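Long-range contact in particle-associated lyase (PDB 4Y9V), which probably degrades the capsular polysaccharide of Acinetobacter baumannii as the tailspike lyase of bacteriophage AP22: residues G149-I154 against I231-N236. Numbering follows the deposited sequence. Where two conformers were deposited one is given.
Sequences GDWLVI and IDYARN. With EDO (1,2-ethanediol), chain H.
Trp151 reaches across from its strand and lodges between Tyr233 and Arg235. Its CG is anti to the backbone N (chi1 175°), and the six-membered part of the indole leads toward the other segment. The indole rim packs on peptide backbone: Trp151 CH2 lies 3.4 Å from Ala234 O, and CZ3 lies 3.6 Å from Ala234 C. Tyr233 turns an edge toward the indole face in an offset T-shaped pair. The two six-membered rings are 5.7 Å apart between centroids, with planes at 81°. Their nearest atoms are Tyr233 CD1 and Trp151 CZ2, 3.9 Å apart. Arg235 packs here too. Its CB, CG and CD run by the CE3-CZ3 side of the indole, with CB 3.7 Å from Trp151 CZ3. Val153 meets the tyrosine tip to tip, more loosely: its CG2 is 4.2 Å from Tyr233 OH. Tyr233 is buried, and its hydroxyl is hydrogen-bonded to His120 ND1. Phe174 and Phe258 add further rings around Trp151, and Val206 packs on it as well. This is the tight, buried side of the contact.

It joins two parts of the tailspike. Strand 151-156 lies in the Ig-like domain. Residues 231-236 leave strand 229-232 at a corner consistent with a pectin lyase-like beta-helix. The Ig-like domain thus rests its tryptophan against a bend of the beta-helix wall.

Toward Gly149 the contact thins out and is partly exposed. The outstretched chain of Arg235, heading the opposite way to Trp151, carries the guanidinium there. Arg235 NH1 donates a nearly straight hydrogen bond (165°) to Gly149 O at 3.1 Å, and this oxygen lies close to the guanidinium plane. Glu176 offers NH1 a long, weak ion pair. Asp150 turns away; its OD2 is hydrogen-bonded to Gln147 N and salt-bridged to Lys205.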
# COMPACT_ATOMS: atom_id res chain seq x y z
N GLY A 149 28.20 9.07 -13.56
CA GLY A 149 26.98 9.82 -13.68
C GLY A 149 26.30 9.74 -15.03
O GLY A 149 25.15 10.19 -15.14
N ASP A 150 26.99 9.19 -16.02
CA ASP A 150 26.38 9.11 -17.34
C ASP A 150 25.16 8.18 -17.31
O ASP A 150 25.15 7.13 -16.65
CB ASP A 150 27.38 8.60 -18.36
CG ASP A 150 28.45 9.59 -18.81
OD1 ASP A 150 28.32 10.78 -18.47
OD2 ASP A 150 29.36 9.15 -19.51
N TRP A 151 24.17 8.56 -18.12
CA TRP A 151 23.03 7.75 -18.47
C TRP A 151 23.38 6.95 -19.72
O TRP A 151 23.59 7.53 -20.78
CB TRP A 151 21.81 8.66 -18.70
CG TRP A 151 20.56 8.00 -19.19
CD1 TRP A 151 20.29 6.69 -19.43
CD2 TRP A 151 19.37 8.73 -19.52
NE1 TRP A 151 19.01 6.55 -19.90
CE2 TRP A 151 18.42 7.77 -19.97
CE3 TRP A 151 18.99 10.06 -19.48
CZ2 TRP A 151 17.13 8.15 -20.39
CZ3 TRP A 151 17.72 10.44 -19.87
CH2 TRP A 151 16.80 9.48 -20.31
N LEU A 152 23.51 5.63 -19.54
CA LEU A 152 23.76 4.73 -20.64
C LEU A 152 22.51 3.87 -20.89
O LEU A 152 21.70 3.62 -20.00
CB LEU A 152 24.95 3.79 -20.38
CG LEU A 152 26.27 4.50 -20.00
CD1 LEU A 152 27.35 3.42 -19.79
CD2 LEU A 152 26.70 5.51 -21.03
N VAL A 153 22.41 3.41 -22.13
CA VAL A 153 21.38 2.46 -22.53
C VAL A 153 22.09 1.19 -23.00
O VAL A 153 22.94 1.23 -23.88
CB VAL A 153 20.51 2.99 -23.69
CG1 VAL A 153 19.32 2.06 -23.90
CG2 VAL A 153 20.06 4.43 -23.44
N ILE A 154 21.71 0.05 -22.40
CA ILE A 154 22.05 -1.25 -22.91
C ILE A 154 20.88 -1.64 -23.82
O ILE A 154 19.74 -1.59 -23.39
CB ILE A 154 22.18 -2.27 -21.75
CG1 ILE A 154 23.26 -1.87 -20.77
CG2 ILE A 154 22.38 -3.70 -22.30
CD1 ILE A 154 23.22 -2.60 -19.44
N ILE A 231 7.82 14.24 -24.62
CA ILE A 231 9.09 14.47 -23.94
C ILE A 231 9.88 13.17 -24.06
O ILE A 231 9.38 12.12 -23.68
CB ILE A 231 8.90 14.86 -22.48
CG1 ILE A 231 8.08 16.13 -22.33
CG2 ILE A 231 10.23 14.95 -21.76
CD1 ILE A 231 7.68 16.47 -20.91
N ASP A 232 11.10 13.27 -24.63
CA ASP A 232 11.89 12.11 -25.01
C ASP A 232 13.31 12.28 -24.49
O ASP A 232 13.88 13.37 -24.62
CB ASP A 232 11.83 12.00 -26.53
CG ASP A 232 12.32 10.73 -27.18
OD1 ASP A 232 13.00 9.91 -26.56
OD2 ASP A 232 11.94 10.55 -28.40
N TYR A 233 13.88 11.24 -23.87
CA TYR A 233 15.25 11.29 -23.38
C TYR A 233 15.44 12.47 -22.38
O TYR A 233 16.28 13.35 -22.52
CB TYR A 233 16.30 11.31 -24.47
CG TYR A 233 16.68 9.95 -25.03
CD1 TYR A 233 16.84 8.82 -24.23
CD2 TYR A 233 17.00 9.82 -26.38
CE1 TYR A 233 17.27 7.61 -24.77
CE2 TYR A 233 17.44 8.61 -26.91
CZ TYR A 233 17.58 7.49 -26.10
OH TYR A 233 18.00 6.28 -26.57
N ALA A 234 14.66 12.38 -21.30
CA ALA A 234 14.77 13.27 -20.15
C ALA A 234 14.84 12.41 -18.89
O ALA A 234 14.31 11.30 -18.83
CB ALA A 234 13.61 14.24 -20.06
N ARG A 235 15.48 12.96 -17.84
CA ARG A 235 15.61 12.25 -16.57
C ARG A 235 15.39 13.19 -15.39
O ARG A 235 15.62 14.39 -15.46
CB ARG A 235 16.96 11.53 -16.45
CG ARG A 235 18.23 12.36 -16.45
CD ARG A 235 19.50 11.60 -16.06
NE ARG A 235 20.74 12.34 -16.28
CZ ARG A 235 22.00 11.93 -16.12
NH1 ARG A 235 22.20 10.72 -15.74
NH2 ARG A 235 23.02 12.76 -16.37
N ASN A 236 15.00 12.64 -14.25
CA ASN A 236 14.99 13.32 -12.97
C ASN A 236 14.07 14.54 -12.95
O ASN A 236 14.50 15.66 -12.68
CB ASN A 236 16.41 13.77 -12.54
CG ASN A 236 17.38 12.63 -12.46
OD1 ASN A 236 17.02 11.55 -12.12
ND2 ASN A 236 18.61 12.81 -12.89
C1 EDO H . 17.83 16.71 -14.97
O1 EDO H . 18.20 16.61 -16.37
C2 EDO H . 16.60 17.48 -14.63
O2 EDO H . 15.42 17.15 -15.37